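Local coordinates for protein SusD homolog (Bacteroides thetaiotaomicron VPI-5482, PDB 3FDH) that probably binds glycans at the bacterial outer membrane, as other SusD/RagB-family proteins do, for uptake into the cell, at residues L201-T206 with H336-L341; D219-L224 with C347-D352; K342-C347 with E415-K420; A360-L365 with I391-A396. All coordinates share one frame; numbering follows the deposited sequence. Where two conformers were deposited one is given.

Contact 1: residues L201-T206 with H336-L341; sequences LKARYT and HELMFL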
loop_
_atom_site.group_PDB
_atom_site.type_symbol
_atom_site.label_atom_id
_atom_site.label_comp_id
_atom_site.label_asym_id
_atom_site.label_seq_id
_atom_site.Cartn_x
_atom_site.Cartn_y
_atom_site.Cartn_z
ATOM N N LEU A 201 6.560 -4.840 -10.210
ATOM C CA LEU A 201 6.850 -5.411 -8.862
ATOM C C LEU A 201 8.358 -5.648 -8.687
ATOM O O LEU A 201 8.933 -5.461 -7.609
ATOM C CB LEU A 201 6.035 -6.684 -8.602
ATOM C CG LEU A 201 4.525 -6.523 -8.399
ATOM C CD1 LEU A 201 3.863 -7.904 -8.293
ATOM C CD2 LEU A 201 4.231 -5.673 -7.174
ATOM N N LYS A 202 9.013 -6.040 -9.774
ATOM C CA LYS A 202 10.453 -6.177 -9.737
ATOM C C LYS A 202 11.097 -4.841 -9.404
ATOM O O LYS A 202 12.091 -4.770 -8.711
ATOM C CB LYS A 202 11.039 -6.755 -11.040
ATOM C CG LYS A 202 10.786 -8.280 -11.144
ATOM C CD LYS A 202 11.577 -9.002 -12.215
ATOM C CE LYS A 202 12.984 -9.218 -11.779
ATOM N NZ LYS A 202 13.729 -10.098 -12.693
ATOM N N ALA A 203 10.515 -3.767 -9.874
ATOM C CA ALA A 203 11.060 -2.444 -9.567
ATOM C C ALA A 203 10.837 -2.160 -8.091
ATOM O O ALA A 203 11.755 -1.770 -7.357
ATOM C CB ALA A 203 10.430 -1.381 -10.431
ATOM N N ARG A 204 9.602 -2.371 -7.636
ATOM C CA ARG A 204 9.262 -2.091 -6.229
ATOM C C ARG A 204 10.173 -2.841 -5.293
ATOM O O ARG A 204 10.696 -2.309 -4.307
ATOM C CB ARG A 204 7.807 -2.496 -5.929
ATOM C CG ARG A 204 7.449 -2.506 -4.437
ATOM C CD ARG A 204 6.025 -3.063 -4.201
ATOM N NE ARG A 204 4.930 -2.113 -4.479
ATOM C CZ ARG A 204 3.656 -2.390 -4.214
ATOM N NH1 ARG A 204 3.319 -3.571 -3.712
ATOM N NH2 ARG A 204 2.724 -1.493 -4.407
ATOM N N TYR A 205 10.395 -4.095 -5.622
ATOM C CA TYR A 205 11.137 -5.007 -4.721
ATOM C C TYR A 205 12.646 -4.832 -4.811
ATOM O O TYR A 205 13.361 -5.077 -3.851
ATOM C CB TYR A 205 10.757 -6.473 -4.932
ATOM C CG TYR A 205 9.271 -6.756 -4.750
ATOM C CD1 TYR A 205 8.534 -6.174 -3.718
ATOM C CD2 TYR A 205 8.622 -7.660 -5.577
ATOM C CE1 TYR A 205 7.178 -6.454 -3.571
ATOM C CE2 TYR A 205 7.275 -7.966 -5.422
ATOM C CZ TYR A 205 6.552 -7.356 -4.442
ATOM O OH TYR A 205 5.213 -7.671 -4.339
ATOM N N THR A 206 13.110 -4.381 -5.974
ATOM C CA THR A 206 14.526 -4.074 -6.138
ATOM C C THR A 206 14.872 -2.870 -5.259
ATOM O O THR A 206 15.862 -2.875 -4.495
ATOM C CB THR A 206 14.910 -3.851 -7.614
ATOM O OG1 THR A 206 14.659 -5.072 -8.341
ATOM C CG2 THR A 206 16.404 -3.448 -7.743
ATOM N N HIS A 336 1.430 5.903 -10.509
ATOM C CA HIS A 336 2.159 6.985 -9.826
ATOM C C HIS A 336 3.285 6.403 -9.007
ATOM O O HIS A 336 4.372 6.957 -9.000
ATOM C CB HIS A 336 1.303 8.015 -9.024
ATOM C CG HIS A 336 0.311 7.429 -8.079
ATOM N ND1 HIS A 336 -0.958 7.039 -8.483
ATOM C CD2 HIS A 336 0.379 7.203 -6.741
ATOM C CE1 HIS A 336 -1.613 6.576 -7.426
ATOM N NE2 HIS A 336 -0.814 6.644 -6.366
ATOM N N GLU A 337 3.022 5.293 -8.330
ATOM C CA GLU A 337 4.082 4.652 -7.539
ATOM C C GLU A 337 5.245 4.285 -8.456
ATOM O O GLU A 337 6.417 4.461 -8.125
ATOM C CB GLU A 337 3.619 3.385 -6.795
ATOM C CG GLU A 337 4.786 2.692 -6.163
ATOM C CD GLU A 337 4.496 1.343 -5.530
ATOM O OE1 GLU A 337 3.331 0.946 -5.291
ATOM O OE2 GLU A 337 5.477 0.637 -5.324
ATOM N N LEU A 338 4.924 3.803 -9.633
ATOM C CA LEU A 338 5.988 3.369 -10.554
ATOM C C LEU A 338 6.827 4.573 -11.004
ATOM O O LEU A 338 8.045 4.510 -11.184
ATOM C CB LEU A 338 5.382 2.639 -11.757
ATOM C CG LEU A 338 6.363 1.976 -12.704
ATOM C CD1 LEU A 338 6.917 0.717 -12.089
ATOM C CD2 LEU A 338 5.652 1.718 -14.066
HETATM N N MSE A 339 6.165 5.686 -11.160
HETATM C CA MSE A 339 6.869 6.909 -11.615
HETATM C C MSE A 339 7.711 7.498 -10.509
HETATM O O MSE A 339 8.733 8.143 -10.779
HETATM C CB MSE A 339 5.901 7.956 -12.195
HETATM C CG MSE A 339 5.195 7.500 -13.497
HETATM SE SE MSE A 339 6.424 7.038 -14.936
HETATM C CE MSE A 339 6.649 5.234 -14.722
ATOM N N PHE A 340 7.283 7.257 -9.273
ATOM C CA PHE A 340 8.025 7.692 -8.085
ATOM C C PHE A 340 9.246 6.809 -7.896
ATOM O O PHE A 340 10.290 7.236 -7.380
ATOM C CB PHE A 340 7.163 7.724 -6.825
ATOM C CG PHE A 340 6.271 8.930 -6.721
ATOM C CD1 PHE A 340 6.819 10.209 -6.549
ATOM C CD2 PHE A 340 4.898 8.800 -6.754
ATOM C CE1 PHE A 340 6.018 11.338 -6.470
ATOM C CE2 PHE A 340 4.090 9.933 -6.683
ATOM C CZ PHE A 340 4.667 11.208 -6.513
ATOM N N LEU A 341 9.124 5.567 -8.340
ATOM C CA LEU A 341 10.260 4.650 -8.279
ATOM C C LEU A 341 11.275 5.086 -9.292
ATOM O O LEU A 341 12.486 5.102 -9.060
ATOM C CB LEU A 341 9.838 3.198 -8.499
ATOM C CG LEU A 341 9.243 2.474 -7.296
ATOM C CD1 LEU A 341 8.464 1.204 -7.683
ATOM C CD2 LEU A 341 10.379 2.194 -6.334
#

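Contact 2: residues D219-L224 with C347-D352; sequences DYEKVL and CRLNRD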
loop_
_atom_site.group_PDB
_atom_site.type_symbol
_atom_site.label_atom_id
_atom_site.label_comp_id
_atom_site.label_asym_id
_atom_site.label_seq_id
_atom_site.Cartn_x
_atom_site.Cartn_y
_atom_site.Cartn_z
ATOM N N ASP A 219 21.566 -1.601 -9.257
ATOM C CA ASP A 219 20.176 -1.782 -8.797
ATOM C C ASP A 219 19.278 -0.647 -9.278
ATOM O O ASP A 219 18.138 -0.871 -9.695
ATOM C CB ASP A 219 20.070 -1.996 -7.290
ATOM C CG ASP A 219 20.443 -3.400 -6.899
ATOM O OD1 ASP A 219 20.619 -4.233 -7.844
ATOM O OD2 ASP A 219 20.575 -3.663 -5.676
ATOM N N TYR A 220 19.787 0.573 -9.213
ATOM C CA TYR A 220 18.976 1.718 -9.695
ATOM C C TYR A 220 18.706 1.571 -11.190
ATOM O O TYR A 220 17.607 1.916 -11.701
ATOM C CB TYR A 220 19.614 3.095 -9.431
ATOM C CG TYR A 220 19.927 3.359 -7.979
ATOM C CD1 TYR A 220 19.002 3.073 -6.985
ATOM C CD2 TYR A 220 21.140 3.919 -7.600
ATOM C CE1 TYR A 220 19.296 3.307 -5.633
ATOM C CE2 TYR A 220 21.432 4.174 -6.262
ATOM C CZ TYR A 220 20.509 3.864 -5.277
ATOM O OH TYR A 220 20.799 4.112 -3.943
ATOM N N GLU A 221 19.707 1.058 -11.907
ATOM C CA GLU A 221 19.561 0.904 -13.364
ATOM C C GLU A 221 18.564 -0.216 -13.665
ATOM O O GLU A 221 17.811 -0.159 -14.635
ATOM C CB GLU A 221 20.939 0.780 -14.032
ATOM C CG GLU A 221 21.694 2.137 -13.910
ATOM C CD GLU A 221 23.173 2.092 -14.250
ATOM O OE1 GLU A 221 23.704 1.003 -14.529
ATOM O OE2 GLU A 221 23.820 3.164 -14.213
ATOM N N LYS A 222 18.536 -1.205 -12.799
ATOM C CA LYS A 222 17.565 -2.283 -12.955
ATOM C C LYS A 222 16.163 -1.729 -12.777
ATOM O O LYS A 222 15.246 -2.050 -13.526
ATOM C CB LYS A 222 17.826 -3.411 -11.965
ATOM C CG LYS A 222 18.960 -4.312 -12.417
ATOM C CD LYS A 222 19.493 -5.186 -11.335
ATOM C CE LYS A 222 18.425 -6.036 -10.711
ATOM N NZ LYS A 222 18.893 -6.542 -9.376
ATOM N N VAL A 223 16.000 -0.888 -11.774
ATOM C CA VAL A 223 14.691 -0.311 -11.480
ATOM C C VAL A 223 14.233 0.429 -12.730
ATOM O O VAL A 223 13.143 0.214 -13.226
ATOM C CB VAL A 223 14.700 0.654 -10.247
ATOM C CG1 VAL A 223 13.401 1.474 -10.191
ATOM C CG2 VAL A 223 14.941 -0.131 -8.932
ATOM N N LEU A 224 15.124 1.223 -13.302
ATOM C CA LEU A 224 14.761 1.985 -14.534
ATOM C C LEU A 224 14.379 1.088 -15.708
ATOM O O LEU A 224 13.469 1.397 -16.514
ATOM C CB LEU A 224 15.894 2.912 -14.980
ATOM C CG LEU A 224 16.191 4.054 -14.037
ATOM C CD1 LEU A 224 17.355 4.866 -14.627
ATOM C CD2 LEU A 224 14.920 4.893 -13.834
ATOM N N CYS A 347 17.179 10.100 -9.058
ATOM C CA CYS A 347 17.763 10.929 -8.002
ATOM C C CYS A 347 18.980 10.247 -7.423
ATOM O O CYS A 347 20.051 10.800 -7.327
ATOM C CB CYS A 347 16.760 11.156 -6.874
ATOM S SG CYS A 347 15.453 12.362 -7.269
ATOM N N ARG A 348 18.791 9.030 -6.994
ATOM C CA ARG A 348 19.895 8.311 -6.362
ATOM C C ARG A 348 21.068 8.061 -7.326
ATOM O O ARG A 348 22.201 7.830 -6.881
ATOM C CB ARG A 348 19.416 7.025 -5.726
ATOM C CG ARG A 348 18.494 7.283 -4.557
ATOM C CD ARG A 348 18.134 6.028 -3.870
ATOM N NE ARG A 348 17.095 6.227 -2.861
ATOM C CZ ARG A 348 17.284 6.625 -1.609
ATOM N NH1 ARG A 348 18.470 6.903 -1.113
ATOM N NH2 ARG A 348 16.242 6.783 -0.835
ATOM N N LEU A 349 20.794 8.133 -8.629
ATOM C CA LEU A 349 21.828 7.982 -9.675
ATOM C C LEU A 349 22.429 9.339 -9.988
ATOM O O LEU A 349 23.281 9.484 -10.866
ATOM C CB LEU A 349 21.288 7.335 -10.970
ATOM C CG LEU A 349 21.152 5.807 -10.911
ATOM C CD1 LEU A 349 20.206 5.297 -11.983
ATOM C CD2 LEU A 349 22.537 5.161 -10.966
ATOM N N ASN A 350 22.017 10.342 -9.238
ATOM C CA ASN A 350 22.485 11.677 -9.557
ATOM C C ASN A 350 22.120 12.150 -10.960
ATOM O O ASN A 350 22.898 12.877 -11.620
ATOM C CB ASN A 350 23.994 11.799 -9.365
ATOM C CG ASN A 350 24.335 12.686 -8.212
ATOM O OD1 ASN A 350 23.480 12.949 -7.365
ATOM N ND2 ASN A 350 25.571 13.190 -8.180
ATOM N N ARG A 351 20.969 11.691 -11.441
ATOM C CA ARG A 351 20.453 12.126 -12.745
ATOM C C ARG A 351 19.160 12.905 -12.603
ATOM O O ARG A 351 18.495 12.851 -11.594
ATOM C CB ARG A 351 20.216 10.956 -13.692
ATOM C CG ARG A 351 21.432 10.103 -13.948
ATOM C CD ARG A 351 21.096 8.953 -14.895
ATOM N NE ARG A 351 22.045 7.857 -14.737
ATOM C CZ ARG A 351 21.861 6.650 -15.254
ATOM N NH1 ARG A 351 20.756 6.397 -15.934
ATOM N NH2 ARG A 351 22.755 5.687 -15.067
ATOM N N ASP A 352 18.841 13.641 -13.652
ATOM C CA ASP A 352 17.631 14.487 -13.682
ATOM C C ASP A 352 16.383 13.633 -13.606
ATOM O O ASP A 352 16.168 12.749 -14.433
ATOM C CB ASP A 352 17.583 15.331 -14.958
ATOM C CG ASP A 352 16.395 16.281 -15.000
ATOM O OD1 ASP A 352 15.896 16.691 -13.957
ATOM O OD2 ASP A 352 15.979 16.662 -16.108
#

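Contact 3: residues K342-C347 with E415-K420; sequences KAEALC and ETMIQK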
loop_
_atom_site.group_PDB
_atom_site.type_symbol
_atom_site.label_atom_id
_atom_site.label_comp_id
_atom_site.label_asym_id
_atom_site.label_seq_id
_atom_site.Cartn_x
_atom_site.Cartn_y
_atom_site.Cartn_z
ATOM N N LYS A 342 10.769 5.444 -10.449
ATOM C CA LYS A 342 11.627 5.901 -11.566
ATOM C C LYS A 342 12.386 7.170 -11.155
ATOM O O LYS A 342 13.590 7.304 -11.329
ATOM C CB LYS A 342 10.769 6.237 -12.759
ATOM C CG LYS A 342 11.571 6.612 -14.035
ATOM C CD LYS A 342 10.683 6.786 -15.243
ATOM C CE LYS A 342 11.496 7.250 -16.428
ATOM N NZ LYS A 342 10.706 7.365 -17.701
ATOM N N ALA A 343 11.636 8.097 -10.594
ATOM C CA ALA A 343 12.198 9.362 -10.076
ATOM C C ALA A 343 13.222 9.112 -8.955
ATOM O O ALA A 343 14.300 9.724 -8.927
ATOM C CB ALA A 343 11.058 10.309 -9.592
ATOM N N GLU A 344 12.896 8.217 -8.047
ATOM C CA GLU A 344 13.795 7.931 -6.928
ATOM C C GLU A 344 15.114 7.328 -7.470
ATOM O O GLU A 344 16.235 7.635 -7.025
ATOM C CB GLU A 344 13.191 6.959 -5.929
ATOM C CG GLU A 344 14.154 6.689 -4.806
ATOM C CD GLU A 344 13.658 5.747 -3.796
ATOM O OE1 GLU A 344 12.518 5.200 -3.990
ATOM O OE2 GLU A 344 14.391 5.632 -2.767
ATOM N N ALA A 345 14.958 6.435 -8.432
ATOM C CA ALA A 345 16.136 5.795 -9.034
ATOM C C ALA A 345 17.037 6.832 -9.688
ATOM O O ALA A 345 18.254 6.823 -9.511
ATOM C CB ALA A 345 15.719 4.691 -10.051
ATOM N N LEU A 346 16.446 7.755 -10.427
ATOM C CA LEU A 346 17.238 8.808 -11.094
ATOM C C LEU A 346 17.918 9.708 -10.077
ATOM O O LEU A 346 19.111 9.994 -10.170
ATOM C CB LEU A 346 16.376 9.625 -12.073
ATOM C CG LEU A 346 15.946 8.863 -13.347
ATOM C CD1 LEU A 346 14.688 9.450 -13.901
ATOM C CD2 LEU A 346 17.044 8.777 -14.399
ATOM N N CYS A 347 17.179 10.100 -9.058
ATOM C CA CYS A 347 17.763 10.929 -8.002
ATOM C C CYS A 347 18.980 10.247 -7.423
ATOM O O CYS A 347 20.051 10.800 -7.327
ATOM C CB CYS A 347 16.760 11.156 -6.874
ATOM S SG CYS A 347 15.453 12.362 -7.269
ATOM N N GLU A 415 12.532 15.791 -1.927
ATOM C CA GLU A 415 11.278 16.277 -2.526
ATOM C C GLU A 415 10.499 15.158 -3.209
ATOM O O GLU A 415 9.278 15.053 -3.099
ATOM C CB GLU A 415 11.530 17.426 -3.487
ATOM C CG GLU A 415 10.253 17.974 -4.082
ATOM C CD GLU A 415 9.240 18.571 -3.057
ATOM O OE1 GLU A 415 9.583 18.908 -1.894
ATOM O OE2 GLU A 415 8.065 18.739 -3.453
ATOM N N THR A 416 11.236 14.319 -3.912
ATOM C CA THR A 416 10.669 13.159 -4.568
ATOM C C THR A 416 9.955 12.252 -3.569
ATOM O O THR A 416 8.843 11.822 -3.801
ATOM C CB THR A 416 11.739 12.360 -5.388
ATOM O OG1 THR A 416 12.230 13.203 -6.454
ATOM C CG2 THR A 416 11.149 10.998 -5.970
HETATM N N MSE A 417 10.546 12.007 -2.414
HETATM C CA MSE A 417 9.951 11.057 -1.510
HETATM C C MSE A 417 8.788 11.687 -0.734
HETATM O O MSE A 417 7.817 10.992 -0.371
HETATM C CB MSE A 417 11.014 10.519 -0.590
HETATM C CG MSE A 417 12.203 9.841 -1.308
HETATM SE SE MSE A 417 11.590 8.423 -2.463
HETATM C CE MSE A 417 10.774 7.331 -1.087
ATOM N N ILE A 418 8.896 13.001 -0.492
ATOM C CA ILE A 418 7.770 13.765 0.116
ATOM C C ILE A 418 6.555 13.674 -0.812
ATOM O O ILE A 418 5.425 13.426 -0.381
ATOM C CB ILE A 418 8.119 15.237 0.420
ATOM C CG1 ILE A 418 9.130 15.295 1.582
ATOM C CG2 ILE A 418 6.859 15.980 0.814
ATOM C CD1 ILE A 418 9.751 16.709 1.894
ATOM N N GLN A 419 6.805 13.857 -2.096
ATOM C CA GLN A 419 5.757 13.790 -3.092
ATOM C C GLN A 419 5.172 12.387 -3.220
ATOM O O GLN A 419 3.960 12.227 -3.402
ATOM C CB GLN A 419 6.209 14.369 -4.469
ATOM C CG GLN A 419 6.426 15.900 -4.454
ATOM C CD GLN A 419 5.173 16.690 -4.009
ATOM O OE1 GLN A 419 4.045 16.369 -4.398
ATOM N NE2 GLN A 419 5.380 17.730 -3.208
ATOM N N LYS A 420 6.008 11.361 -3.062
ATOM C CA LYS A 420 5.533 9.993 -3.154
ATOM C C LYS A 420 4.571 9.807 -2.003
ATOM O O LYS A 420 3.488 9.286 -2.147
ATOM C CB LYS A 420 6.708 8.991 -3.081
ATOM C CG LYS A 420 6.320 7.564 -3.311
ATOM C CD LYS A 420 7.496 6.608 -3.305
ATOM C CE LYS A 420 7.159 5.240 -3.887
ATOM N NZ LYS A 420 8.200 4.191 -3.443
HETATM O O HOH W 1 10.180 5.743 -5.029
#

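Contact 4: residues A360-L365 with I391-A396; sequences AVVAGL and ITETSA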
loop_
_atom_site.group_PDB
_atom_site.type_symbol
_atom_site.label_atom_id
_atom_site.label_comp_id
_atom_site.label_asym_id
_atom_site.label_seq_id
_atom_site.Cartn_x
_atom_site.Cartn_y
_atom_site.Cartn_z
ATOM N N ALA A 360 4.670 11.607 -11.979
ATOM C CA ALA A 360 4.249 10.928 -10.758
ATOM C C ALA A 360 3.294 11.794 -9.922
ATOM O O ALA A 360 2.258 11.351 -9.469
ATOM C CB ALA A 360 5.491 10.529 -9.910
ATOM N N VAL A 361 3.648 13.055 -9.773
ATOM C CA VAL A 361 2.823 14.022 -9.020
ATOM C C VAL A 361 1.473 14.231 -9.706
ATOM O O VAL A 361 0.427 14.219 -9.047
ATOM C CB VAL A 361 3.525 15.427 -8.879
ATOM C CG1 VAL A 361 2.590 16.463 -8.292
ATOM C CG2 VAL A 361 4.798 15.290 -8.075
ATOM N N VAL A 362 1.486 14.412 -11.015
ATOM C CA VAL A 362 0.241 14.630 -11.747
ATOM C C VAL A 362 -0.628 13.364 -11.618
ATOM O O VAL A 362 -1.785 13.454 -11.245
ATOM C CB VAL A 362 0.476 15.035 -13.237
ATOM C CG1 VAL A 362 -0.829 15.049 -14.051
ATOM C CG2 VAL A 362 1.175 16.418 -13.328
ATOM N N ALA A 363 -0.069 12.193 -11.896
ATOM C CA ALA A 363 -0.861 10.954 -11.780
ATOM C C ALA A 363 -1.431 10.816 -10.366
ATOM O O ALA A 363 -2.550 10.383 -10.171
ATOM C CB ALA A 363 -0.024 9.695 -12.117
ATOM N N GLY A 364 -0.631 11.139 -9.368
ATOM C CA GLY A 364 -1.088 10.993 -7.967
ATOM C C GLY A 364 -2.265 11.899 -7.662
ATOM O O GLY A 364 -3.190 11.536 -6.950
ATOM N N LEU A 365 -2.194 13.099 -8.211
ATOM C CA LEU A 365 -3.250 14.090 -8.035
ATOM C C LEU A 365 -4.524 13.649 -8.744
ATOM O O LEU A 365 -5.623 13.871 -8.254
ATOM C CB LEU A 365 -2.820 15.487 -8.529
ATOM C CG LEU A 365 -2.083 16.314 -7.470
ATOM C CD1 LEU A 365 -1.236 17.477 -8.051
ATOM C CD2 LEU A 365 -3.098 16.851 -6.436
ATOM N N ILE A 391 -9.487 18.778 -9.697
ATOM C CA ILE A 391 -8.081 18.671 -10.087
ATOM C C ILE A 391 -8.004 18.014 -11.477
ATOM O O ILE A 391 -8.544 16.923 -11.696
ATOM C CB ILE A 391 -7.280 17.845 -9.050
ATOM C CG1 ILE A 391 -7.423 18.541 -7.701
ATOM C CG2 ILE A 391 -5.810 17.698 -9.494
ATOM C CD1 ILE A 391 -7.002 17.742 -6.567
ATOM N N THR A 392 -7.376 18.716 -12.427
ATOM C CA THR A 392 -7.198 18.190 -13.759
ATOM C C THR A 392 -5.740 17.997 -14.155
ATOM O O THR A 392 -4.810 18.355 -13.450
ATOM C CB THR A 392 -7.764 19.135 -14.768
ATOM O OG1 THR A 392 -7.014 20.355 -14.708
ATOM C CG2 THR A 392 -9.216 19.392 -14.478
ATOM N N GLU A 393 -5.539 17.446 -15.334
ATOM C CA GLU A 393 -4.152 17.199 -15.788
ATOM C C GLU A 393 -3.445 18.559 -15.903
ATOM O O GLU A 393 -2.291 18.708 -15.552
ATOM C CB GLU A 393 -4.144 16.439 -17.107
ATOM C CG GLU A 393 -2.797 16.043 -17.599
ATOM C CD GLU A 393 -2.855 15.511 -19.041
ATOM O OE1 GLU A 393 -3.981 15.296 -19.552
ATOM O OE2 GLU A 393 -1.783 15.329 -19.667
ATOM N N THR A 394 -4.203 19.562 -16.284
ATOM C CA THR A 394 -3.656 20.919 -16.507
ATOM C C THR A 394 -3.349 21.612 -15.191
ATOM O O THR A 394 -2.296 22.239 -15.008
ATOM C CB THR A 394 -4.615 21.843 -17.286
ATOM O OG1 THR A 394 -4.846 21.338 -18.609
ATOM C CG2 THR A 394 -4.054 23.283 -17.423
ATOM N N SER A 395 -4.309 21.545 -14.291
ATOM C CA SER A 395 -4.174 22.240 -13.015
ATOM C C SER A 395 -3.066 21.604 -12.207
ATOM O O SER A 395 -2.311 22.304 -11.534
ATOM C CB SER A 395 -5.487 22.262 -12.219
ATOM O OG SER A 395 -5.795 20.992 -11.676
ATOM N N ALA A 396 -2.970 20.279 -12.292
ATOM C CA ALA A 396 -1.981 19.517 -11.562
ATOM C C ALA A 396 -0.580 19.835 -12.062
ATOM O O ALA A 396 0.360 19.938 -11.276
ATOM C CB ALA A 396 -2.227 17.976 -11.645
#

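Contact 1: residues L201-T206 with H336-L341
Arg204 sets CG anti to its backbone N (chi1 168°), and a bend at chi3 turns NE off the extended line; Glu337, whose CG is also anti to its backbone N, runs on extended and crosses the arginine at about a right angle. The guanidinium grips the carboxylate side-on. Arg204 NE reaches Glu337 OE2 at 2.9 Å and Arg204 NH2 reaches Glu337 OE1 at 2.7 Å, the latter almost straight, each oxygen using its syn lone pair. The two planes lie 4° apart, so the pair forms a nearly flat, bidentate salt bridge. It ties helix 191-208 to helix 335-348, consistent with the TPR-like helical packing of the SusD family; the two short segments cross at 50° with axes 10.1 Å apart. Glu433 also lies close to Glu337, a like charge that the arginine would help to offset. An alanine in place of Arg204 would probably leave the buried Glu337 carboxylate without its bidentate partner, close to the like charge of Glu433. Beside the bridge the packing is apolar: Leu341 CD1 rests 3.7 Å from Arg204 CA, and Ala203 CB lies 4.3 Å from the same methyl and 4.4 Å from Leu338 CD1.

Contact 2: residues D219-L224 with C347-D352
Tyr220 of helix 216-228 packs on Arg348 and Leu349, where helix 335-348 ends in a Schellman motif with Asn350 at positive phi. Apolar contacts centre on Leu349. Its CD1 meets Tyr220 CB at 3.4 Å, the two side chains sliding past each other in opposite directions, and it faces Leu224 CD1 at 3.9 Å, tip to tip. The same methyl lies over the centre of one face of the Arg351 guanidinium. Charge pairing occurs at the solvent-exposed side: Glu221 OE2 lies 2.9 Å from Arg351 NH2, near the guanidinium plane, with the carboxylate turned 41° from it. Both side chains were deposited in two conformers, so the bridge is certain only for this pair of positions. A CH-pi contact joins Arg348 and Tyr220: Arg348 CB is 3.6 Å from the ring centroid, over the face and shifted toward the rim. With CG anti to the carbonyl carbon (chi1 -66°), Arg348 runs extended to NE, and salt bridges to Glu344 and Glu446 would help hold it with CB over the ring. An alanine at Tyr220 would probably open a gap beside Arg348 CB and CD. Arg348 CD comes within 3.3 Å of Tyr220 OH.

Contact 3: residues K342-C347 with E415-K420
Glu344 and Thr416 bring their CA atoms to 6.5 Å where segments 342-347 and 415-420 run antiparallel, at 166° with axes 9.8 Å apart. This antiparallel helix packing, of the kind expected in a protein of the TPR clan, joins helix 335-348 to helix 412-423, and helix 354-379 touches both through Ala356 and Leu357.

Thr416 fits between Ala343 and Cys347, one helical turn apart. Its methyl group, CG2, sits 3.7 Å from Ala343 CB and also approaches the backbone of Glu344. The other branch is beside the backbone N (chi1 -64°), and there Thr416 OG1 lies 3.4 Å from Cys347 SG while hydrogen-bonded to Pro412 O one turn back in its own helix. The threonine thus offers carbon to the alanine and oxygen to the sulfur.

Met417, present as selenomethionine, is bent at chi2 and chi3, and its selenium comes against the extended Glu344, with SE 3.6 Å from Glu344 CD. The two side chains cross at a slant, and the selenium lies near the glutamate from CB to its carboxylate. Besides Arg348, Glu344 OE2 has a salt bridge to Arg440, and these positive neighbours would favour an ionised carboxylate in this buried setting. Lys420, salt-bridged to Asp437, does not bond Glu344 directly. A water spans the gap between them, donating to Glu344 OE1 at 2.6 Å and accepting from Lys420 NZ at 3.0 Å.

Contact 4: residues A360-L365 with I391-A396
Next to the Leu365-Ile391 and Val362-Ala396 packing, Thr392 OG1 receives two backbone N-H groups: a near-straight bond from Ser395 N at 3.0 Å (166°) and a weak one from Thr394 N at 3.3 Å. In exchange Ser395 OG accepts from Thr392 N at 2.9 Å. The arrangement is a capping box, with Thr392 as N-cap of helix 393-410. Ile391, just before the cap, has its backbone N hydrogen-bonded to Glu369.

The start of this helix lies against helix 354-379, which precedes it in the chain, and the CA atoms of Val362 and Ala396 come within 5.4 Å. Ala396 is the meeting point: its CB lies 3.8 Å from Leu365 CD1 and 4.0 Å from Val362 CG1. Val362 turns CG1 anti to its backbone N (chi1 171°), which brings that methyl to Ala396 CB and also near the aliphatic CG of Glu393. Leu365 and Ile391 cross at about a right angle, with Leu365 CB 3.8 Å from Ile391 CG2 and Leu365 CD2 close to Ile391 CD1. Pro277 touches both residues.

The chemistry is divided by direction. The capping bonds of Thr392 and Ser395 are made within 391-396, whereas the approach to helix 354-379 is made by carbon, and the small Ala396 side chain lets the two backbones come close.

How the contacts relate
Contacts 1, 3 and 4 are buried, whereas contact 2 lies at the surface. Contacts 1, 2 and 3 all use helix 335-348: helices 191-208 and 216-228 meet it in contacts 1 and 2, and helix 412-423 in contact 3. Contact 4 joins two other helices and reaches this group partly through Ala360, which touches Met339 and Phe340, and, toward contact 3, through Val361 on Gln419. Burial alone does not set the chemistry: the three buried contacts use a flat ion pair, mixed packing with one bridging water, and hydrocarbon, while the surface one adds an exposed ion pair, whose side chains have alternate conformers, to a CH-pi contact.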